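Local coordinates for uncharacterized protein (Legionella pneumophila subsp. pneumophila str. Philadelphia 1, PDB 4R0G) that probably acts as a guanine-nucleotide exchange factor for the small GTPases Rab5, Rab21 and Rab22 through a VPS9-like domain, at residues S45-N53 / Y108-V119; L174-A185 / F236-I244. One frame throughout, in Å; residues are numbered along the deposited sequence.

Contact 1 of 2, residues S45-N53 / Y108-V119; sequences SLLIFEWLN and YITSKKLSSKEV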
loop_
_atom_site.group_PDB
_atom_site.type_symbol
_atom_site.label_atom_id
_atom_site.label_comp_id
_atom_site.label_asym_id
_atom_site.label_seq_id
_atom_site.Cartn_x
_atom_site.Cartn_y
_atom_site.Cartn_z
ATOM N N SER A 45 3.557 23.340 -13.007
ATOM C CA SER A 45 3.312 24.644 -13.597
ATOM C C SER A 45 2.050 24.622 -14.426
ATOM O O SER A 45 1.148 25.422 -14.190
ATOM C CB SER A 45 4.502 25.085 -14.435
ATOM O OG SER A 45 5.615 25.304 -13.591
ATOM N N LEU A 46 1.971 23.686 -15.366
ATOM C CA LEU A 46 0.757 23.537 -16.173
ATOM C C LEU A 46 -0.530 23.350 -15.323
ATOM O O LEU A 46 -1.537 24.076 -15.509
ATOM C CB LEU A 46 0.936 22.433 -17.221
ATOM C CG LEU A 46 2.186 22.517 -18.119
ATOM C CD1 LEU A 46 2.427 21.211 -18.839
ATOM C CD2 LEU A 46 2.068 23.616 -19.151
ATOM N N LEU A 47 -0.485 22.401 -14.383
ATOM C CA LEU A 47 -1.570 22.228 -13.409
ATOM C C LEU A 47 -1.978 23.534 -12.720
ATOM O O LEU A 47 -3.157 23.771 -12.543
ATOM C CB LEU A 47 -1.183 21.239 -12.335
ATOM C CG LEU A 47 -1.725 19.833 -12.435
ATOM C CD1 LEU A 47 -1.008 19.097 -13.517
ATOM C CD2 LEU A 47 -1.474 19.138 -11.108
ATOM N N ILE A 48 -1.028 24.377 -12.318
ATOM C CA ILE A 48 -1.414 25.627 -11.652
ATOM C C ILE A 48 -2.140 26.557 -12.626
ATOM O O ILE A 48 -3.212 27.097 -12.330
ATOM C CB ILE A 48 -0.224 26.395 -11.059
ATOM C CG1 ILE A 48 0.316 25.662 -9.832
ATOM C CG2 ILE A 48 -0.677 27.806 -10.653
ATOM C CD1 ILE A 48 1.746 25.954 -9.584
ATOM N N PHE A 49 -1.541 26.748 -13.790
ATOM C CA PHE A 49 -2.148 27.550 -14.824
ATOM C C PHE A 49 -3.538 27.039 -15.086
ATOM O O PHE A 49 -4.521 27.763 -14.978
ATOM C CB PHE A 49 -1.348 27.409 -16.106
ATOM C CG PHE A 49 -1.941 28.131 -17.250
ATOM C CD1 PHE A 49 -1.954 29.519 -17.271
ATOM C CD2 PHE A 49 -2.504 27.435 -18.302
ATOM C CE1 PHE A 49 -2.505 30.208 -18.328
ATOM C CE2 PHE A 49 -3.070 28.117 -19.372
ATOM C CZ PHE A 49 -3.061 29.508 -19.384
ATOM N N GLU A 50 -3.616 25.760 -15.397
ATOM C CA GLU A 50 -4.874 25.180 -15.819
ATOM C C GLU A 50 -5.996 25.272 -14.759
ATOM O O GLU A 50 -7.147 25.584 -15.041
ATOM C CB GLU A 50 -4.619 23.751 -16.264
ATOM C CG GLU A 50 -5.568 23.322 -17.311
ATOM C CD GLU A 50 -5.318 23.954 -18.658
ATOM O OE1 GLU A 50 -4.165 23.923 -19.129
ATOM O OE2 GLU A 50 -6.282 24.474 -19.260
ATOM N N TRP A 51 -5.647 25.039 -13.522
ATOM C CA TRP A 51 -6.643 25.017 -12.488
ATOM C C TRP A 51 -7.127 26.442 -12.214
ATOM O O TRP A 51 -8.263 26.651 -11.795
ATOM C CB TRP A 51 -5.998 24.395 -11.254
ATOM C CG TRP A 51 -6.931 23.819 -10.287
ATOM C CD1 TRP A 51 -8.283 24.009 -10.225
ATOM C CD2 TRP A 51 -6.589 22.954 -9.193
ATOM N NE1 TRP A 51 -8.803 23.307 -9.162
ATOM C CE2 TRP A 51 -7.791 22.649 -8.515
ATOM C CE3 TRP A 51 -5.380 22.415 -8.717
ATOM C CZ2 TRP A 51 -7.820 21.818 -7.380
ATOM C CZ3 TRP A 51 -5.411 21.594 -7.583
ATOM C CH2 TRP A 51 -6.621 21.302 -6.935
ATOM N N LEU A 52 -6.253 27.419 -12.433
ATOM C CA LEU A 52 -6.598 28.810 -12.178
ATOM C C LEU A 52 -7.516 29.376 -13.267
ATOM O O LEU A 52 -8.346 30.257 -13.009
ATOM C CB LEU A 52 -5.328 29.662 -12.010
ATOM C CG LEU A 52 -4.568 29.493 -10.684
ATOM C CD1 LEU A 52 -3.356 30.396 -10.590
ATOM C CD2 LEU A 52 -5.483 29.735 -9.487
ATOM N N ASN A 53 -7.366 28.866 -14.482
ATOM C CA ASN A 53 -8.269 29.223 -15.564
ATOM C C ASN A 53 -9.588 28.445 -15.582
ATOM O O ASN A 53 -10.550 28.801 -16.259
ATOM C CB ASN A 53 -7.547 29.088 -16.895
ATOM C CG ASN A 53 -6.412 30.056 -17.002
ATOM O OD1 ASN A 53 -6.583 31.237 -16.744
ATOM N ND2 ASN A 53 -5.236 29.562 -17.324
ATOM N N TYR A 108 -2.544 35.173 -14.050
ATOM C CA TYR A 108 -2.515 33.826 -14.621
ATOM C C TYR A 108 -3.674 33.521 -15.581
ATOM O O TYR A 108 -3.596 32.571 -16.366
ATOM C CB TYR A 108 -2.383 32.781 -13.489
ATOM C CG TYR A 108 -1.094 32.935 -12.683
ATOM C CD1 TYR A 108 0.071 32.255 -13.054
ATOM C CD2 TYR A 108 -1.040 33.780 -11.564
ATOM C CE1 TYR A 108 1.245 32.398 -12.334
ATOM C CE2 TYR A 108 0.127 33.940 -10.845
ATOM C CZ TYR A 108 1.274 33.249 -11.229
ATOM O OH TYR A 108 2.446 33.406 -10.504
ATOM N N ILE A 109 -4.701 34.373 -15.569
ATOM C CA ILE A 109 -5.938 34.110 -16.320
ATOM C C ILE A 109 -6.017 34.751 -17.705
ATOM O O ILE A 109 -5.959 35.979 -17.824
ATOM C CB ILE A 109 -7.192 34.508 -15.533
ATOM C CG1 ILE A 109 -7.412 33.540 -14.379
ATOM C CG2 ILE A 109 -8.402 34.452 -16.430
ATOM C CD1 ILE A 109 -8.448 34.017 -13.351
ATOM N N THR A 110 -6.116 33.904 -18.734
ATOM C CA THR A 110 -6.302 34.320 -20.129
ATOM C C THR A 110 -7.117 33.293 -20.926
ATOM O O THR A 110 -6.999 32.072 -20.701
ATOM C CB THR A 110 -4.984 34.414 -20.904
ATOM O OG1 THR A 110 -4.679 33.122 -21.441
ATOM C CG2 THR A 110 -3.836 34.887 -20.016
ATOM N N SER A 111 -7.893 33.800 -21.889
ATOM C CA SER A 111 -8.650 32.978 -22.838
ATOM C C SER A 111 -7.789 32.503 -24.007
ATOM O O SER A 111 -8.207 31.638 -24.773
ATOM C CB SER A 111 -9.853 33.743 -23.396
ATOM O OG SER A 111 -10.355 34.675 -22.456
ATOM N N LYS A 112 -6.597 33.078 -24.158
ATOM C CA LYS A 112 -5.740 32.727 -25.282
ATOM C C LYS A 112 -5.237 31.314 -25.066
ATOM O O LYS A 112 -4.584 31.043 -24.058
ATOM C CB LYS A 112 -4.549 33.692 -25.398
ATOM C CG LYS A 112 -3.711 33.470 -26.667
ATOM C CD LYS A 112 -2.374 34.214 -26.628
ATOM C CE LYS A 112 -2.471 35.531 -25.841
ATOM N NZ LYS A 112 -1.120 36.151 -25.709
ATOM N N LYS A 113 -5.487 30.411 -26.008
ATOM C CA LYS A 113 -5.023 29.037 -25.817
ATOM C C LYS A 113 -3.506 28.967 -26.068
ATOM O O LYS A 113 -3.057 29.182 -27.184
ATOM C CB LYS A 113 -5.793 28.072 -26.750
ATOM N N LEU A 114 -2.723 28.622 -25.038
ATOM C CA LEU A 114 -1.255 28.708 -25.138
ATOM C C LEU A 114 -0.553 27.356 -25.320
ATOM O O LEU A 114 -1.166 26.306 -25.154
ATOM C CB LEU A 114 -0.686 29.392 -23.887
ATOM C CG LEU A 114 -0.994 30.867 -23.664
ATOM C CD1 LEU A 114 -0.603 31.269 -22.258
ATOM C CD2 LEU A 114 -0.234 31.700 -24.680
ATOM N N SER A 115 0.753 27.389 -25.581
ATOM C CA SER A 115 1.528 26.155 -25.652
ATOM C C SER A 115 2.311 25.936 -24.355
ATOM O O SER A 115 2.343 26.820 -23.479
ATOM C CB SER A 115 2.477 26.182 -26.848
ATOM O OG SER A 115 3.535 27.089 -26.633
ATOM N N SER A 116 2.971 24.779 -24.237
ATOM C CA SER A 116 3.672 24.463 -22.995
ATOM C C SER A 116 4.750 25.516 -22.782
ATOM O O SER A 116 4.810 26.127 -21.708
ATOM C CB SER A 116 4.236 23.039 -22.976
ATOM O OG SER A 116 5.256 22.863 -23.937
ATOM N N LYS A 117 5.543 25.768 -23.833
ATOM C CA LYS A 117 6.578 26.804 -23.812
ATOM C C LYS A 117 6.010 28.184 -23.548
ATOM O O LYS A 117 6.681 29.036 -22.979
ATOM C CB LYS A 117 7.406 26.805 -25.106
ATOM C CG LYS A 117 8.242 25.537 -25.299
ATOM C CD LYS A 117 9.631 25.840 -25.886
ATOM C CE LYS A 117 10.631 24.704 -25.586
ATOM N NZ LYS A 117 11.997 24.933 -26.177
ATOM N N GLU A 118 4.765 28.394 -23.947
ATOM C CA GLU A 118 4.149 29.697 -23.777
ATOM C C GLU A 118 3.686 29.912 -22.343
ATOM O O GLU A 118 3.771 31.035 -21.823
ATOM C CB GLU A 118 3.008 29.904 -24.780
ATOM C CG GLU A 118 3.508 30.148 -26.219
ATOM C CD GLU A 118 2.460 30.768 -27.131
ATOM O OE1 GLU A 118 1.306 30.280 -27.150
ATOM O OE2 GLU A 118 2.800 31.752 -27.829
ATOM N N VAL A 119 3.219 28.832 -21.707
ATOM C CA VAL A 119 2.766 28.889 -20.318
ATOM C C VAL A 119 3.937 28.991 -19.352
ATOM O O VAL A 119 3.916 29.806 -18.425
ATOM C CB VAL A 119 1.873 27.691 -19.950
ATOM C CG1 VAL A 119 1.489 27.732 -18.471
ATOM C CG2 VAL A 119 0.628 27.698 -20.806
#

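Contact 2 of 2, residues L174-A185 / F236-I244; sequences LIEDYLSLLESA and FEEEFLKKI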
loop_
_atom_site.group_PDB
_atom_site.type_symbol
_atom_site.label_atom_id
_atom_site.label_comp_id
_atom_site.label_asym_id
_atom_site.label_seq_id
_atom_site.Cartn_x
_atom_site.Cartn_y
_atom_site.Cartn_z
ATOM N N LEU A 174 -4.191 -6.245 -7.421
ATOM C CA LEU A 174 -4.191 -7.701 -7.363
ATOM C C LEU A 174 -3.748 -8.265 -8.699
ATOM O O LEU A 174 -2.973 -9.217 -8.744
ATOM C CB LEU A 174 -5.589 -8.222 -7.032
ATOM C CG LEU A 174 -5.787 -9.736 -6.861
ATOM C CD1 LEU A 174 -5.112 -10.232 -5.619
ATOM C CD2 LEU A 174 -7.264 -10.103 -6.819
ATOM N N ILE A 175 -4.246 -7.646 -9.777
ATOM C CA ILE A 175 -4.026 -8.112 -11.148
ATOM C C ILE A 175 -2.581 -7.911 -11.556
ATOM O O ILE A 175 -2.015 -8.707 -12.308
ATOM C CB ILE A 175 -5.004 -7.451 -12.157
ATOM C CG1 ILE A 175 -6.404 -8.022 -11.962
ATOM C CG2 ILE A 175 -4.603 -7.735 -13.585
ATOM C CD1 ILE A 175 -7.467 -7.228 -12.642
ATOM N N GLU A 176 -1.975 -6.859 -11.034
ATOM C CA GLU A 176 -0.567 -6.616 -11.280
ATOM C C GLU A 176 0.241 -7.744 -10.601
ATOM O O GLU A 176 1.219 -8.259 -11.153
ATOM C CB GLU A 176 -0.188 -5.207 -10.778
ATOM C CG GLU A 176 0.623 -4.366 -11.746
ATOM C CD GLU A 176 -0.141 -3.916 -13.004
ATOM O OE1 GLU A 176 -1.052 -3.054 -12.888
ATOM O OE2 GLU A 176 0.199 -4.398 -14.120
ATOM N N ASP A 177 -0.200 -8.161 -9.420
ATOM C CA ASP A 177 0.531 -9.157 -8.652
ATOM C C ASP A 177 0.368 -10.548 -9.248
ATOM O O ASP A 177 1.285 -11.377 -9.196
ATOM C CB ASP A 177 0.128 -9.120 -7.167
ATOM C CG ASP A 177 0.728 -7.918 -6.420
ATOM O OD1 ASP A 177 1.818 -7.463 -6.822
ATOM O OD2 ASP A 177 0.133 -7.414 -5.435
ATOM N N TYR A 178 -0.798 -10.800 -9.828
ATOM C CA TYR A 178 -1.001 -12.014 -10.596
ATOM C C TYR A 178 -0.007 -12.000 -11.735
ATOM O O TYR A 178 0.738 -12.953 -11.923
ATOM C CB TYR A 178 -2.424 -12.032 -11.134
ATOM C CG TYR A 178 -2.818 -13.229 -11.980
ATOM C CD1 TYR A 178 -1.997 -14.344 -12.101
ATOM C CD2 TYR A 178 -4.031 -13.233 -12.657
ATOM C CE1 TYR A 178 -2.372 -15.426 -12.885
ATOM C CE2 TYR A 178 -4.417 -14.305 -13.438
ATOM C CZ TYR A 178 -3.588 -15.397 -13.553
ATOM O OH TYR A 178 -3.988 -16.460 -14.329
ATOM N N LEU A 179 0.024 -10.895 -12.471
ATOM C CA LEU A 179 0.883 -10.784 -13.642
ATOM C C LEU A 179 2.332 -11.162 -13.368
ATOM O O LEU A 179 2.851 -12.079 -13.998
ATOM C CB LEU A 179 0.832 -9.373 -14.211
ATOM C CG LEU A 179 1.532 -9.209 -15.572
ATOM C CD1 LEU A 179 1.477 -10.509 -16.390
ATOM C CD2 LEU A 179 0.931 -8.031 -16.369
ATOM N N SER A 180 2.977 -10.495 -12.417
ATOM C CA SER A 180 4.403 -10.756 -12.179
ATOM C C SER A 180 4.662 -12.175 -11.697
ATOM O O SER A 180 5.696 -12.752 -12.030
ATOM C CB SER A 180 5.049 -9.722 -11.231
ATOM O OG SER A 180 4.272 -9.538 -10.074
ATOM N N LEU A 181 3.740 -12.724 -10.905
ATOM C CA LEU A 181 3.883 -14.099 -10.438
ATOM C C LEU A 181 3.811 -15.117 -11.605
ATOM O O LEU A 181 4.586 -16.074 -11.657
ATOM C CB LEU A 181 2.865 -14.429 -9.335
ATOM C CG LEU A 181 3.064 -13.904 -7.903
ATOM C CD1 LEU A 181 2.003 -14.457 -6.963
ATOM C CD2 LEU A 181 4.448 -14.224 -7.343
ATOM N N LEU A 182 2.893 -14.891 -12.545
ATOM C CA LEU A 182 2.754 -15.746 -13.713
ATOM C C LEU A 182 4.041 -15.702 -14.542
ATOM O O LEU A 182 4.551 -16.747 -14.944
ATOM C CB LEU A 182 1.564 -15.285 -14.565
ATOM C CG LEU A 182 0.687 -16.317 -15.277
ATOM C CD1 LEU A 182 0.019 -15.680 -16.479
ATOM C CD2 LEU A 182 1.485 -17.530 -15.697
ATOM N N GLU A 183 4.553 -14.488 -14.784
ATOM C CA GLU A 183 5.813 -14.271 -15.500
ATOM C C GLU A 183 6.982 -14.984 -14.820
ATOM O O GLU A 183 7.827 -15.558 -15.490
ATOM C CB GLU A 183 6.085 -12.771 -15.661
ATOM C CG GLU A 183 5.086 -12.092 -16.629
ATOM C CD GLU A 183 5.330 -10.590 -16.869
ATOM O OE1 GLU A 183 5.579 -9.831 -15.890
ATOM O OE2 GLU A 183 5.245 -10.162 -18.048
ATOM N N SER A 184 6.977 -14.976 -13.488
ATOM C CA SER A 184 8.042 -15.492 -12.632
ATOM C C SER A 184 7.825 -16.938 -12.271
ATOM O O SER A 184 8.426 -17.447 -11.321
ATOM C CB SER A 184 8.107 -14.706 -11.318
ATOM O OG SER A 184 8.300 -13.325 -11.548
ATOM N N ALA A 185 6.860 -17.566 -12.912
ATOM C CA ALA A 185 6.547 -18.954 -12.581
ATOM C C ALA A 185 7.378 -19.914 -13.419
ATOM O O ALA A 185 7.677 -19.642 -14.586
ATOM C CB ALA A 185 5.067 -19.231 -12.756
ATOM N N PHE A 236 -1.752 -22.133 -8.140
ATOM C CA PHE A 236 -1.680 -20.799 -7.572
ATOM C C PHE A 236 -2.463 -19.756 -8.368
ATOM O O PHE A 236 -3.066 -18.870 -7.769
ATOM C CB PHE A 236 -0.224 -20.362 -7.383
ATOM C CG PHE A 236 0.450 -19.902 -8.642
ATOM C CD1 PHE A 236 1.113 -20.806 -9.452
ATOM C CD2 PHE A 236 0.450 -18.559 -9.001
ATOM C CE1 PHE A 236 1.747 -20.389 -10.609
ATOM C CE2 PHE A 236 1.084 -18.143 -10.153
ATOM C CZ PHE A 236 1.730 -19.062 -10.959
ATOM N N GLU A 237 -2.468 -19.854 -9.699
ATOM C CA GLU A 237 -3.234 -18.897 -10.493
ATOM C C GLU A 237 -4.711 -18.878 -10.064
ATOM O O GLU A 237 -5.337 -17.826 -10.098
ATOM C CB GLU A 237 -3.126 -19.177 -12.002
ATOM C CG GLU A 237 -1.727 -19.085 -12.623
ATOM C CD GLU A 237 -1.718 -19.459 -14.127
ATOM O OE1 GLU A 237 -2.143 -18.638 -14.980
ATOM O OE2 GLU A 237 -1.295 -20.593 -14.453
ATOM N N GLU A 238 -5.244 -20.031 -9.640
ATOM C CA GLU A 238 -6.685 -20.214 -9.369
ATOM C C GLU A 238 -7.231 -19.275 -8.301
ATOM O O GLU A 238 -8.362 -18.784 -8.400
ATOM C CB GLU A 238 -7.010 -21.660 -8.938
ATOM C CG GLU A 238 -6.914 -22.749 -10.007
ATOM C CD GLU A 238 -7.466 -24.108 -9.541
ATOM O OE1 GLU A 238 -8.309 -24.139 -8.610
ATOM O OE2 GLU A 238 -7.057 -25.143 -10.118
ATOM N N GLU A 239 -6.443 -19.056 -7.258
ATOM C CA GLU A 239 -6.894 -18.186 -6.182
ATOM C C GLU A 239 -7.122 -16.802 -6.757
ATOM O O GLU A 239 -8.162 -16.183 -6.512
ATOM C CB GLU A 239 -5.880 -18.143 -5.032
ATOM C CG GLU A 239 -6.394 -17.434 -3.781
ATOM C CD GLU A 239 -7.667 -18.065 -3.204
ATOM O OE1 GLU A 239 -7.782 -19.318 -3.230
ATOM O OE2 GLU A 239 -8.548 -17.303 -2.729
ATOM N N PHE A 240 -6.158 -16.343 -7.555
ATOM C CA PHE A 240 -6.287 -15.072 -8.261
ATOM C C PHE A 240 -7.539 -14.992 -9.122
ATOM O O PHE A 240 -8.335 -14.077 -8.947
ATOM C CB PHE A 240 -5.052 -14.783 -9.112
ATOM C CG PHE A 240 -3.835 -14.443 -8.308
ATOM C CD1 PHE A 240 -3.780 -13.271 -7.588
ATOM C CD2 PHE A 240 -2.741 -15.294 -8.282
ATOM C CE1 PHE A 240 -2.652 -12.952 -6.850
ATOM C CE2 PHE A 240 -1.608 -14.979 -7.544
ATOM C CZ PHE A 240 -1.564 -13.811 -6.828
ATOM N N LEU A 241 -7.713 -15.932 -10.048
ATOM C CA LEU A 241 -8.906 -15.929 -10.875
ATOM C C LEU A 241 -10.201 -15.852 -10.037
ATOM O O LEU A 241 -11.170 -15.183 -10.411
ATOM C CB LEU A 241 -8.949 -17.178 -11.747
ATOM C CG LEU A 241 -7.829 -17.355 -12.750
ATOM C CD1 LEU A 241 -8.164 -18.508 -13.672
ATOM C CD2 LEU A 241 -7.636 -16.077 -13.525
ATOM N N LYS A 242 -10.217 -16.550 -8.907
ATOM C CA LYS A 242 -11.384 -16.548 -8.034
ATOM C C LYS A 242 -11.672 -15.135 -7.555
ATOM O O LYS A 242 -12.784 -14.628 -7.737
ATOM C CB LYS A 242 -11.193 -17.503 -6.842
ATOM C CG LYS A 242 -11.195 -18.978 -7.217
ATOM C CD LYS A 242 -12.016 -19.820 -6.235
ATOM C CE LYS A 242 -12.136 -21.280 -6.692
ATOM N NZ LYS A 242 -13.095 -22.079 -5.859
ATOM N N LYS A 243 -10.673 -14.495 -6.960
ATOM C CA LYS A 243 -10.862 -13.153 -6.425
ATOM C C LYS A 243 -11.247 -12.138 -7.522
ATOM O O LYS A 243 -12.241 -11.440 -7.386
ATOM C CB LYS A 243 -9.647 -12.734 -5.585
ATOM C CG LYS A 243 -9.493 -13.579 -4.314
ATOM C CD LYS A 243 -8.057 -13.604 -3.744
ATOM C CE LYS A 243 -7.924 -12.766 -2.463
ATOM N NZ LYS A 243 -6.520 -12.730 -1.919
ATOM N N ILE A 244 -10.512 -12.125 -8.628
ATOM C CA ILE A 244 -10.776 -11.241 -9.770
ATOM C C ILE A 244 -12.232 -11.186 -10.279
ATOM O O ILE A 244 -12.807 -10.095 -10.390
ATOM C CB ILE A 244 -9.815 -11.570 -10.944
ATOM C CG1 ILE A 244 -8.367 -11.252 -10.547
ATOM C CG2 ILE A 244 -10.141 -10.783 -12.167
ATOM C CD1 ILE A 244 -7.365 -11.433 -11.687
#

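Contact 1 of 2, residues S45-N53 / Y108-V119
Phe49 of helix 40-53 reaches into the bend of residues 108-119, where a loop leads through a capping box into helix 116-126 of the all-helical VPS9-like domain. Its CG stands anti to the backbone N (chi1 176°), and this swings the ring off the helix toward the loop. Val119 lies over one face: its CG1 is 3.7 Å from Phe49 CG and makes an off-centre CH-pi contact, while CG2 sits above the rim on the same face. The opposite face carries the amide carbon of Asn53, one turn further along the same helix. Leu114 approaches the far end of the ring at about a right angle, its CD1 4.2 Å from Phe49 CZ, and Thr110 OG1 is more distant, near the ring plane at the edge.

Leu46, one turn earlier, extends the apolar surface, with CD2 4.2 Å from Val119 CB. At the other end Leu52 and Tyr108 run side by side in the same direction, Leu52 CD1 lying 3.9 Å from Tyr108 CB. The Tyr108 ring also stacks on Tyr99, and Met123 of helix 116-126 touches both Phe49 and Tyr108, so the packing continues past the loop.

The loop turns into its helix at Ser115, the N-cap residue. Ser115 OG accepts from Glu118 N, and Glu118 OE1 takes a weak bond from Ser115 N in return. Between helix 40-53 and the loop the polar link is slight: Thr110 N donates weakly to Asn53 OD1 over 3.4 Å, with an N-H...O angle of 141°.

Contact 2 of 2, residues L174-A185 / F236-I244
Tyr178 of helix 155-183 inserts as a knob among Glu237, Phe240, Leu241 and Ile244 of helix 235-244 in the helical bundle domain; segments 174-183 and 236-244 run antiparallel (161°), their axes approaching to 10.5 Å. Among the aromatic contacts, the Tyr178 and Phe240 rings lie almost parallel (planes 5° apart) but are so displaced that they hardly overlap. Each instead covers backbone-proximal carbon: Tyr178 CA sits over the centre of the Phe240 ring, 4.1 Å from its centroid, and Phe240 CB lies over a face of the Tyr178 ring.

Aliphatic groups fill in around them. Leu174 CD1 and Leu181 CD1 meet the Phe240 ring at its edge, the latter 3.6 Å from Phe240 CZ. The Ile175 and Ile244 side chains cross at about a right angle, Ile175 CG1 3.6 Å from Ile244 CD1, and Ala185 CB packs on Phe236 CZ at 3.8 Å.

The polar contact is one hydrogen bond, Tyr178 OH to Glu237 OE1 at 2.9 Å. A chi1 of 179° turns the Tyr178 ring away from its own backbone N, and the hydroxyl reaches the anti side of the carboxylate. Glu237 OE2 forms a salt bridge with Arg196 NH1 and accepts a hydrogen bond from Ala234 N. This buried carboxylate is therefore held at both oxygens, and the arginine would be expected to favour its charged form.

In the fold
Both segments of contact 1 precede those of contact 2, and the two contacts flank the middle of the chain from opposite sides. Their centres are about 43 Å apart and their nearest atoms about 22 Å, so they do not touch. Contact 1 joins helix 40-53 to the loop 108-115 and the start of helix 116-126 within the VPS9-like domain; contact 2 joins the end of helix 155-183 to helix 235-244 within the helical bundle domain. Each therefore ties together distant sequence inside its own domain. Contact 2 also borders the second subunit: Asp177 of segment 174-185 accepts hydrogen bonds from the backbone N of Glu74 and of Ser75 of the second subunit, whereas contact 1 touches no other chain of the assembly.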